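Local coordinates for protein chitin binding domain (Burkholderia pseudomallei, PDB 3UAM) that probably binds chitin or a related polysaccharide and belongs to the AA10 family, whose members are copper-dependent monooxygenases that cleave such chains oxidatively, at residues R30-Y35 against G43-L48; A101-H106 against T189-L194; F53-Q58 against T130-K135; G38-G43 against A92-P97. One frame throughout, in Å; residues are numbered along the deposited sequence.

Interaction 1 (R30-Y35 against G43-L48); sequences RAVYLY and GQVNEL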
# COMPACT_ATOMS: atom_id res chain seq x y z
N ARG A 30 -8.63 3.74 -2.60
CA ARG A 30 -9.51 4.58 -1.82
C ARG A 30 -9.15 6.05 -2.01
O ARG A 30 -10.04 6.89 -2.18
CB ARG A 30 -9.42 4.19 -0.35
CG ARG A 30 -10.32 4.99 0.56
CD ARG A 30 -10.09 4.63 2.01
NE ARG A 30 -10.47 3.25 2.32
CZ ARG A 30 -10.40 2.72 3.56
NH1 ARG A 30 -10.01 3.46 4.58
NH2 ARG A 30 -10.75 1.45 3.79
N ALA A 31 -7.85 6.36 -1.98
CA ALA A 31 -7.40 7.75 -2.09
C ALA A 31 -7.69 8.30 -3.49
O ALA A 31 -8.10 9.46 -3.61
CB ALA A 31 -5.93 7.88 -1.76
N VAL A 32 -7.47 7.49 -4.52
CA VAL A 32 -7.79 7.90 -5.91
C VAL A 32 -9.28 8.24 -6.05
O VAL A 32 -9.64 9.25 -6.67
CB VAL A 32 -7.38 6.83 -6.94
CG1 VAL A 32 -8.02 7.08 -8.31
CG2 VAL A 32 -5.86 6.79 -7.04
N TYR A 33 -10.14 7.43 -5.45
CA TYR A 33 -11.56 7.72 -5.49
C TYR A 33 -11.86 9.03 -4.76
O TYR A 33 -12.73 9.78 -5.18
CB TYR A 33 -12.38 6.61 -4.86
CG TYR A 33 -12.84 5.48 -5.75
CD1 TYR A 33 -13.24 5.68 -7.06
CD2 TYR A 33 -12.94 4.21 -5.22
CE1 TYR A 33 -13.70 4.61 -7.83
CE2 TYR A 33 -13.38 3.15 -5.97
CZ TYR A 33 -13.76 3.35 -7.26
OH TYR A 33 -14.23 2.27 -7.94
N LEU A 34 -11.17 9.31 -3.65
CA LEU A 34 -11.37 10.61 -2.99
C LEU A 34 -10.91 11.76 -3.88
O LEU A 34 -11.58 12.79 -3.97
CB LEU A 34 -10.69 10.65 -1.62
CG LEU A 34 -11.38 9.82 -0.53
CD1 LEU A 34 -10.78 10.16 0.84
CD2 LEU A 34 -12.89 10.02 -0.51
N TYR A 35 -9.77 11.58 -4.55
CA TYR A 35 -9.30 12.55 -5.55
C TYR A 35 -10.38 12.78 -6.62
O TYR A 35 -10.69 13.92 -6.94
CB TYR A 35 -7.96 12.12 -6.16
CG TYR A 35 -7.51 12.92 -7.35
CD1 TYR A 35 -6.96 14.19 -7.20
CD2 TYR A 35 -7.65 12.42 -8.65
CE1 TYR A 35 -6.58 14.94 -8.29
CE2 TYR A 35 -7.26 13.17 -9.75
CZ TYR A 35 -6.73 14.43 -9.56
OH TYR A 35 -6.33 15.18 -10.62
N GLY A 43 -1.23 15.73 -5.11
CA GLY A 43 -0.08 15.46 -4.23
C GLY A 43 -0.47 14.52 -3.09
O GLY A 43 0.18 13.49 -2.84
N GLN A 44 -1.56 14.86 -2.42
CA GLN A 44 -2.05 14.09 -1.28
C GLN A 44 -2.29 12.61 -1.59
O GLN A 44 -1.89 11.75 -0.81
CB GLN A 44 -3.35 14.74 -0.76
CG GLN A 44 -3.12 16.07 -0.05
CD GLN A 44 -4.42 16.74 0.39
OE1 GLN A 44 -5.46 16.54 -0.23
NE2 GLN A 44 -4.36 17.51 1.46
N VAL A 45 -2.95 12.30 -2.71
CA VAL A 45 -3.21 10.91 -3.13
C VAL A 45 -1.92 10.13 -3.31
O VAL A 45 -1.86 8.92 -3.04
CB VAL A 45 -3.99 10.86 -4.46
CG1 VAL A 45 -4.10 9.43 -4.98
CG2 VAL A 45 -5.38 11.45 -4.28
N ASN A 46 -0.89 10.83 -3.78
CA ASN A 46 0.42 10.27 -4.14
C ASN A 46 1.50 10.30 -3.03
O ASN A 46 2.65 9.88 -3.27
CB ASN A 46 0.97 11.05 -5.33
CG ASN A 46 0.37 10.62 -6.65
OD1 ASN A 46 0.61 9.51 -7.10
ND2 ASN A 46 -0.46 11.47 -7.24
N GLU A 47 1.13 10.77 -1.83
CA GLU A 47 2.07 10.97 -0.74
C GLU A 47 1.55 10.34 0.57
O GLU A 47 1.68 10.93 1.65
CB GLU A 47 2.34 12.46 -0.54
CG GLU A 47 3.14 13.09 -1.66
CD GLU A 47 3.19 14.62 -1.61
OE1 GLU A 47 3.01 15.22 -0.54
OE2 GLU A 47 3.42 15.23 -2.68
N LEU A 48 1.01 9.13 0.46
CA LEU A 48 0.57 8.38 1.61
C LEU A 48 1.79 7.58 2.09
O LEU A 48 1.85 6.35 2.00
CB LEU A 48 -0.64 7.51 1.26
CG LEU A 48 -1.86 8.27 0.71
CD1 LEU A 48 -3.02 7.31 0.47
CD2 LEU A 48 -2.28 9.45 1.62
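Val45 holds CG1 anti to its backbone N (chi1 173°), which leaves CG2 beside that N and spreads the two methyls over helix 30-36: CG1 faces Val32, and CG2 lies against Tyr35. Val32 has a similar rotation (chi1 165°), putting its CG2 3.8 Å from Val45 CG1. Tyr35 approaches at about a right angle. The distances to the Val45 methyls hold for one of two modelled conformers.

Ala31 lies across from Val45, with only 5.4 Å between Ala31 CA and Val45 CA, a spacing that suits a side chain of one methyl. That methyl touches both Val45 and Leu48, Ala31 CB lying 4.0 Å from Val45 CG1 and 3.7 Å from Leu48 CD1. The side chains meet by apolar packing, without a hydrogen bond across.

These short helices belong to the long excursion between the first strand and strand 113-121, probably the L2 region of this family. Strand 21-26 backs them, Arg23 touching Val32 and Val45 while Glu47 bonds His21. Strand 205-215 lies beside them: Leu48 shares a backbone hydrogen bond with Tyr208, and Arg30 a salt bridge with Asp212.

Interaction 2 (A101-H106 against T189-L194); sequences AHWQKH and TGYHVL
After Ala101, whose CB lies over one face of the Trp103 indole, Trp103 meets Tyr191, its CD1 lying 3.7 Å from Tyr191 OH as the two side chains pass at a slant. NE1 of Trp103 donates to Glu96 O, which fixes the turn of the ring, and the guanidinium of Arg30 makes a cation-pi contact with it. The carbonyl of Trp103 then takes a bond from its near neighbour: Lys105 NZ is 2.6 Å from Trp103 O, in the carbonyl plane and on a lone pair.

This connection between helix 98-101 and strand 106-108 packs on the start of strand 190-200, which runs between strands 126-133 and 205-215 in the mixed sheet of the AA10-type sandwich.

Lys105 comes next. Its CG, CD and CE lie across the phenol of Tyr191, and a turn about the CD-CE bond (chi4 64°) swings NZ to the Trp103 carbonyl. Lys105 CE sits over the face, 3.6 Å from the Tyr191 ring centroid, a CH-pi contact. Lys105 NZ stands 4.7 Å from the same centroid and 1° off the normal, a cation-pi geometry. Asp98 forms a salt bridge with NZ and also accepts the Trp103 N-H, so one carboxylate ties both residues. The hydroxyl of Tyr191 bonds to Asp212, and at His106 the chain enters strand 106-108, parallel to strand 205-215.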
# COMPACT_ATOMS: atom_id res chain seq x y z
N ALA A 101 -17.73 6.27 6.55
CA ALA A 101 -17.29 6.71 5.23
C ALA A 101 -18.03 6.02 4.08
O ALA A 101 -18.15 6.60 3.01
CB ALA A 101 -15.79 6.47 5.08
N HIS A 102 -18.48 4.79 4.30
CA HIS A 102 -19.15 4.01 3.25
C HIS A 102 -18.35 4.03 1.97
O HIS A 102 -18.81 4.48 0.91
CB HIS A 102 -20.57 4.53 3.06
CG HIS A 102 -21.34 4.59 4.35
ND1 HIS A 102 -21.73 3.48 5.01
CD2 HIS A 102 -21.72 5.67 5.14
CE1 HIS A 102 -22.35 3.83 6.17
NE2 HIS A 102 -22.36 5.17 6.24
N TRP A 103 -17.12 3.55 2.08
CA TRP A 103 -16.16 3.61 0.98
C TRP A 103 -16.70 2.93 -0.25
O TRP A 103 -17.39 1.92 -0.14
CB TRP A 103 -14.87 2.95 1.37
CG TRP A 103 -14.23 3.59 2.56
CD1 TRP A 103 -14.04 3.05 3.81
CD2 TRP A 103 -13.69 4.94 2.64
NE1 TRP A 103 -13.41 3.95 4.63
CE2 TRP A 103 -13.17 5.09 3.99
CE3 TRP A 103 -13.54 5.98 1.75
CZ2 TRP A 103 -12.55 6.25 4.42
CZ3 TRP A 103 -12.93 7.15 2.19
CH2 TRP A 103 -12.45 7.29 3.49
N GLN A 104 -16.37 3.48 -1.42
CA GLN A 104 -16.76 2.86 -2.68
C GLN A 104 -15.93 1.60 -2.79
O GLN A 104 -14.73 1.63 -2.53
CB GLN A 104 -16.44 3.78 -3.86
CG GLN A 104 -17.24 5.06 -3.95
CD GLN A 104 -16.72 5.96 -5.06
OE1 GLN A 104 -16.17 7.03 -4.79
NE2 GLN A 104 -16.84 5.50 -6.31
N LYS A 105 -16.58 0.49 -3.15
CA LYS A 105 -15.94 -0.82 -3.12
C LYS A 105 -16.00 -1.48 -4.49
O LYS A 105 -17.05 -1.51 -5.12
CB LYS A 105 -16.65 -1.72 -2.10
CG LYS A 105 -16.58 -1.22 -0.66
CD LYS A 105 -17.61 -1.89 0.23
CE LYS A 105 -17.69 -1.25 1.62
NZ LYS A 105 -18.15 0.16 1.65
N HIS A 106 -14.89 -2.02 -4.95
CA HIS A 106 -14.85 -2.72 -6.23
C HIS A 106 -15.53 -4.07 -6.15
O HIS A 106 -15.19 -4.89 -5.27
CB HIS A 106 -13.39 -2.91 -6.69
CG HIS A 106 -12.67 -1.63 -6.94
ND1 HIS A 106 -12.83 -0.92 -8.05
CD2 HIS A 106 -11.78 -0.89 -6.12
CE1 HIS A 106 -12.09 0.20 -7.99
NE2 HIS A 106 -11.44 0.22 -6.81
N THR A 189 -16.04 -13.44 1.16
CA THR A 189 -17.34 -12.83 0.91
C THR A 189 -17.42 -11.46 1.61
O THR A 189 -16.79 -11.25 2.64
CB THR A 189 -18.47 -13.70 1.47
OG1 THR A 189 -18.15 -15.07 1.20
CG2 THR A 189 -19.81 -13.36 0.82
N GLY A 190 -18.19 -10.54 1.04
CA GLY A 190 -18.44 -9.25 1.68
C GLY A 190 -17.26 -8.30 1.55
O GLY A 190 -16.39 -8.48 0.71
N TYR A 191 -17.24 -7.29 2.41
CA TYR A 191 -16.25 -6.20 2.33
C TYR A 191 -14.89 -6.65 2.87
O TYR A 191 -14.78 -7.24 3.97
CB TYR A 191 -16.77 -4.97 3.08
CG TYR A 191 -15.80 -3.81 3.24
CD1 TYR A 191 -14.95 -3.41 2.21
CD2 TYR A 191 -15.78 -3.09 4.42
CE1 TYR A 191 -14.08 -2.34 2.38
CE2 TYR A 191 -14.93 -2.02 4.59
CZ TYR A 191 -14.08 -1.64 3.58
OH TYR A 191 -13.25 -0.57 3.80
N HIS A 192 -13.87 -6.42 2.05
CA HIS A 192 -12.49 -6.70 2.38
C HIS A 192 -11.58 -5.61 1.88
O HIS A 192 -11.94 -4.84 0.96
CB HIS A 192 -12.09 -8.05 1.83
CG HIS A 192 -12.72 -9.17 2.58
ND1 HIS A 192 -12.23 -9.61 3.75
CD2 HIS A 192 -13.91 -9.86 2.37
CE1 HIS A 192 -13.06 -10.57 4.25
NE2 HIS A 192 -14.08 -10.72 3.40
N VAL A 193 -10.44 -5.48 2.54
CA VAL A 193 -9.45 -4.50 2.14
C VAL A 193 -8.20 -5.17 1.61
O VAL A 193 -7.68 -6.08 2.23
CB VAL A 193 -9.15 -3.52 3.29
CG1 VAL A 193 -7.93 -2.66 2.97
CG2 VAL A 193 -10.41 -2.70 3.57
N LEU A 194 -7.75 -4.72 0.44
CA LEU A 194 -6.46 -5.09 -0.12
C LEU A 194 -5.54 -3.91 0.08
O LEU A 194 -5.77 -2.82 -0.48
CB LEU A 194 -6.61 -5.39 -1.61
CG LEU A 194 -5.35 -5.86 -2.38
CD1 LEU A 194 -4.89 -7.21 -1.91
CD2 LEU A 194 -5.63 -5.89 -3.88

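Interaction 3 (F53-Q58 against T130-K135); sequences FFPATQ and TYWITK. With GOL (glycerol), chain I.
Phe53, Phe54, Thr130 and Trp132 surround a glycerol molecule, probably from the crystallisation liquor, in a small pocket between the 53-58 loop and strand 126-133. Phe54 and Trp132 form a T-shaped pair: the phenyl edge points at the five-membered ring, with centroids 5.2 Å apart and planes at 75°. The contact atom is Phe54 CD1, 3.9 Å from Trp132 NE1, over one indole face; CG2 of Thr130 covers the opposite face. Phe54 has CG anti to its backbone N (chi1 178°), which brings the CD1 edge of the ring over the indole face.

The peptide bond before Pro55 is cis, and Pro55 CB lies over the centre of the Phe54 ring. Pro55 CD also reaches the six-membered part of the indole, 3.9 Å from Trp132 CH2. The strand is part of the mixed sheet of the sandwich, and Trp132 touches Val197 on the adjoining strand 190-200.

Glycerol O2 bridges the two segments, accepting from Trp132 NE1 at 2.8 Å and donating to Phe54 O at 3.0 Å. Phe53 N donates to glycerol O1 at 2.7 Å, and Asp199 OD2 is hydrogen-bonded to the glycerol as well. Farther along the loop, Arg146 takes hold of the carbonyls of Pro55 and Ala56.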
# COMPACT_ATOMS: atom_id res chain seq x y z
N PHE A 53 7.81 -1.61 6.26
CA PHE A 53 7.84 -2.87 7.02
C PHE A 53 6.61 -3.11 7.91
O PHE A 53 6.67 -3.87 8.89
CB PHE A 53 9.14 -3.06 7.83
CG PHE A 53 10.41 -2.89 7.06
CD1 PHE A 53 10.47 -3.00 5.69
CD2 PHE A 53 11.59 -2.65 7.74
CE1 PHE A 53 11.67 -2.87 5.01
CE2 PHE A 53 12.79 -2.52 7.08
CZ PHE A 53 12.83 -2.61 5.70
N PHE A 54 5.48 -2.50 7.54
CA PHE A 54 4.19 -3.03 7.98
C PHE A 54 4.20 -4.56 7.84
O PHE A 54 4.64 -5.07 6.81
CB PHE A 54 3.08 -2.41 7.13
CG PHE A 54 1.71 -2.91 7.46
CD1 PHE A 54 1.20 -4.03 6.83
CD2 PHE A 54 0.94 -2.25 8.38
CE1 PHE A 54 -0.07 -4.48 7.16
CE2 PHE A 54 -0.31 -2.69 8.70
CZ PHE A 54 -0.82 -3.80 8.08
N PRO A 55 3.70 -5.31 8.85
CA PRO A 55 2.96 -4.86 10.02
C PRO A 55 3.81 -4.60 11.27
O PRO A 55 3.27 -4.60 12.37
CB PRO A 55 2.01 -6.04 10.27
CG PRO A 55 2.83 -7.23 9.91
CD PRO A 55 3.64 -6.78 8.71
N ALA A 56 5.11 -4.34 11.11
CA ALA A 56 5.94 -4.03 12.28
C ALA A 56 5.39 -2.75 12.93
O ALA A 56 4.69 -1.96 12.27
CB ALA A 56 7.41 -3.89 11.88
N THR A 57 5.65 -2.57 14.22
CA THR A 57 5.22 -1.37 14.95
C THR A 57 6.39 -0.56 15.51
O THR A 57 6.21 0.21 16.49
CB THR A 57 4.33 -1.76 16.14
OG1 THR A 57 5.06 -2.67 16.96
CG2 THR A 57 3.03 -2.44 15.66
N GLN A 58 7.59 -0.76 14.98
CA GLN A 58 8.81 -0.16 15.54
C GLN A 58 9.68 0.33 14.38
O GLN A 58 9.62 -0.24 13.29
CB GLN A 58 9.60 -1.19 16.37
CG GLN A 58 10.40 -2.15 15.48
CD GLN A 58 10.81 -3.46 16.15
OE1 GLN A 58 9.95 -4.32 16.43
NE2 GLN A 58 12.11 -3.63 16.40
N THR A 130 4.19 -5.19 -1.87
CA THR A 130 3.55 -6.23 -1.08
C THR A 130 2.04 -5.96 -1.09
O THR A 130 1.62 -4.79 -1.10
CB THR A 130 4.03 -6.19 0.38
OG1 THR A 130 5.44 -6.49 0.44
CG2 THR A 130 3.31 -7.27 1.15
N TYR A 131 1.26 -7.04 -1.14
CA TYR A 131 -0.19 -6.96 -1.12
C TYR A 131 -0.71 -7.78 0.06
O TYR A 131 -0.47 -8.96 0.15
CB TYR A 131 -0.77 -7.43 -2.44
CG TYR A 131 -0.26 -6.59 -3.59
CD1 TYR A 131 -0.93 -5.42 -3.95
CD2 TYR A 131 0.89 -6.94 -4.29
CE1 TYR A 131 -0.48 -4.64 -4.99
CE2 TYR A 131 1.34 -6.15 -5.34
CZ TYR A 131 0.65 -4.99 -5.68
OH TYR A 131 1.06 -4.15 -6.70
N TRP A 132 -1.45 -7.12 0.93
CA TRP A 132 -2.01 -7.69 2.15
C TRP A 132 -3.52 -7.71 2.06
O TRP A 132 -4.13 -6.78 1.52
CB TRP A 132 -1.60 -6.84 3.38
CG TRP A 132 -0.12 -6.60 3.52
CD1 TRP A 132 0.63 -5.53 3.02
CD2 TRP A 132 0.86 -7.46 4.23
NE1 TRP A 132 1.97 -5.67 3.39
CE2 TRP A 132 2.16 -6.81 4.09
CE3 TRP A 132 0.77 -8.65 4.92
CZ2 TRP A 132 3.31 -7.37 4.62
CZ3 TRP A 132 1.94 -9.20 5.45
CH2 TRP A 132 3.18 -8.56 5.32
N ILE A 133 -4.13 -8.74 2.64
CA ILE A 133 -5.56 -8.96 2.52
C ILE A 133 -6.14 -9.18 3.92
O ILE A 133 -5.53 -9.85 4.78
CB ILE A 133 -5.88 -10.16 1.59
CG1 ILE A 133 -7.38 -10.27 1.33
CG2 ILE A 133 -5.37 -11.46 2.19
CD1 ILE A 133 -7.97 -9.20 0.45
N THR A 134 -7.33 -8.61 4.13
CA THR A 134 -8.05 -8.75 5.37
C THR A 134 -8.47 -10.20 5.55
O THR A 134 -8.71 -10.94 4.59
CB THR A 134 -9.28 -7.81 5.44
OG1 THR A 134 -10.02 -7.86 4.19
CG2 THR A 134 -8.86 -6.37 5.70
N LYS A 135 -8.56 -10.60 6.80
CA LYS A 135 -8.97 -11.95 7.15
C LYS A 135 -10.47 -12.11 6.93
O LYS A 135 -11.24 -11.14 7.04
CB LYS A 135 -8.70 -12.22 8.63
CG LYS A 135 -7.27 -12.04 9.10
CD LYS A 135 -7.20 -12.35 10.59
CE LYS A 135 -5.79 -12.16 11.14
NZ LYS A 135 -5.79 -12.08 12.63
C1 GOL I . 5.63 -2.59 4.34
O1 GOL I . 6.59 -1.67 3.90
C2 GOL I . 5.65 -3.85 3.55
O2 GOL I . 4.34 -4.33 3.88
C3 GOL I . 6.72 -4.85 3.99
O3 GOL I . 8.06 -4.40 3.85

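Interaction 4 (G38-G43 against A92-P97); sequences GRLDFG and AQLNEP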
# COMPACT_ATOMS: atom_id res chain seq x y z
N GLY A 38 -13.09 15.10 -5.70
CA GLY A 38 -12.66 16.43 -5.30
C GLY A 38 -12.27 16.63 -3.83
O GLY A 38 -12.16 17.76 -3.38
N ARG A 39 -12.03 15.54 -3.08
CA ARG A 39 -11.78 15.63 -1.63
C ARG A 39 -10.32 15.50 -1.23
O ARG A 39 -9.97 15.75 -0.08
CB ARG A 39 -12.64 14.57 -0.91
CG ARG A 39 -14.14 14.75 -1.22
CD ARG A 39 -15.02 13.68 -0.63
NE ARG A 39 -14.66 13.37 0.75
CZ ARG A 39 -15.21 12.39 1.46
NH1 ARG A 39 -16.17 11.65 0.92
NH2 ARG A 39 -14.83 12.16 2.71
N LEU A 40 -9.45 15.08 -2.15
CA LEU A 40 -8.01 15.13 -1.95
C LEU A 40 -7.37 15.70 -3.18
O LEU A 40 -7.85 15.47 -4.29
CB LEU A 40 -7.45 13.73 -1.74
CG LEU A 40 -7.75 13.02 -0.42
CD1 LEU A 40 -7.15 11.62 -0.44
CD2 LEU A 40 -7.21 13.81 0.76
N ASP A 41 -6.26 16.42 -3.03
CA ASP A 41 -5.58 16.89 -4.24
C ASP A 41 -4.60 15.82 -4.75
O ASP A 41 -4.41 14.80 -4.12
CB ASP A 41 -4.93 18.26 -4.06
CG ASP A 41 -3.88 18.29 -2.98
OD1 ASP A 41 -3.08 17.34 -2.90
OD2 ASP A 41 -3.85 19.29 -2.24
N PHE A 42 -3.99 16.06 -5.90
CA PHE A 42 -3.13 15.08 -6.54
C PHE A 42 -1.90 14.72 -5.68
O PHE A 42 -1.57 13.55 -5.56
CB PHE A 42 -2.69 15.59 -7.92
CG PHE A 42 -2.00 14.55 -8.77
CD1 PHE A 42 -2.73 13.55 -9.37
CD2 PHE A 42 -0.62 14.60 -8.98
CE1 PHE A 42 -2.12 12.60 -10.18
CE2 PHE A 42 0.00 13.65 -9.77
CZ PHE A 42 -0.75 12.66 -10.38
N GLY A 43 -1.23 15.73 -5.11
CA GLY A 43 -0.08 15.46 -4.23
C GLY A 43 -0.47 14.52 -3.09
O GLY A 43 0.18 13.49 -2.84
N ALA A 92 -6.27 12.70 6.35
CA ALA A 92 -6.90 12.07 7.53
C ALA A 92 -8.26 11.44 7.26
O ALA A 92 -8.64 10.49 7.94
CB ALA A 92 -7.02 13.07 8.68
N GLN A 93 -9.01 11.98 6.29
CA GLN A 93 -10.28 11.40 5.82
C GLN A 93 -10.17 9.90 5.58
O GLN A 93 -11.11 9.14 5.83
CB GLN A 93 -10.71 12.04 4.48
CG GLN A 93 -11.30 13.42 4.58
CD GLN A 93 -11.42 14.13 3.22
OE1 GLN A 93 -12.51 14.24 2.67
NE2 GLN A 93 -10.29 14.61 2.68
N LEU A 94 -9.02 9.47 5.07
CA LEU A 94 -8.82 8.09 4.66
C LEU A 94 -8.98 7.08 5.78
O LEU A 94 -9.32 5.94 5.51
CB LEU A 94 -7.45 7.92 4.00
CG LEU A 94 -7.33 8.59 2.62
CD1 LEU A 94 -5.86 8.85 2.32
CD2 LEU A 94 -7.98 7.76 1.51
N ASN A 95 -8.73 7.50 7.02
CA ASN A 95 -8.77 6.61 8.18
C ASN A 95 -10.13 6.38 8.82
O ASN A 95 -10.24 5.59 9.77
CB ASN A 95 -7.81 7.16 9.25
CG ASN A 95 -6.38 7.18 8.76
OD1 ASN A 95 -5.92 6.23 8.12
ND2 ASN A 95 -5.67 8.27 9.04
N GLU A 96 -11.15 7.07 8.32
CA GLU A 96 -12.47 6.85 8.83
C GLU A 96 -12.91 5.40 8.59
O GLU A 96 -12.60 4.81 7.57
CB GLU A 96 -13.47 7.82 8.19
CG GLU A 96 -13.22 9.27 8.57
CD GLU A 96 -13.40 9.55 10.06
OE1 GLU A 96 -14.17 8.84 10.76
OE2 GLU A 96 -12.79 10.53 10.52
N PRO A 97 -13.64 4.83 9.54
CA PRO A 97 -14.15 3.49 9.37
C PRO A 97 -15.26 3.49 8.35
O PRO A 97 -15.91 4.53 8.13
CB PRO A 97 -14.72 3.16 10.75
CG PRO A 97 -15.17 4.47 11.28
CD PRO A 97 -14.18 5.48 10.75
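Gln93 and Arg39 make the polar, outward half of this contact, while Leu40 and Leu94 form its buried half. In the polar half the Gln93 amide is bonded at both ends. Its NE2 donates to Arg39 O at 3.0 Å in a nearly straight bond (166°), although the donor stands well above the carbonyl plane; the same nitrogen also bonds Ala90 O. At the other end, OE1 of Gln93 receives two bonds side-on from Arg39, at 3.0 Å from Arg39 NE and 3.1 Å from Arg39 NH2. Both nitrogens come from one face of the amide, and the oxygen lies in the guanidinium plane, the two flat groups being turned 35° apart. A bend at Arg39 chi3 (44°) is what brings NE and NH2 round to this oxygen. With three bonds across, the amide is fixed in rotation even though Arg39 is exposed and both residues touch a crystal neighbour.

On the inner side the packing is apolar and thinner: Leu40 CD1 lies 4.1 Å from Leu94 CD1, and Leu40 CD2 lies 3.7 Å from Gln93 NE2.

The 38-43 segment is a short link between helices. Gly38 ends helix 30-36 in a Schellman motif. Asp41 is the N-cap of helix 42-45; its side chain caps a backbone N and Gln44 OE1 bonds back to Asp41 N, consistent with a capping box. Leu34 of helix 30-36 touches Arg39, Leu40 and Leu94, so that helix packs against both segments, and Leu94 also rests on Ala31 and Leu48.

In the fold
Interactions 1 and 4 are neighbours, their centres 6 Å apart; they share Gly43 and helix 42-45, and their segments alternate along the chain. Both close before interaction 2 opens, its centre about 17 and 16 Å from theirs, yet Trp103 reaches the 92-97 segment and Arg30. Interaction 3 opens after interaction 1 closes, and its segments alternate with those of interactions 2 and 4. It meets interaction 2 through strands 126-133 and 190-200, just beyond the first of which Thr134 OG1 bonds Val193 N, but does not touch interaction 4 (centres about 21 Å apart). The helices are tied to strands 21-26 and 205-215, while the 53-58 loop lies across the chain's centre, against strands 126-133 and 190-200.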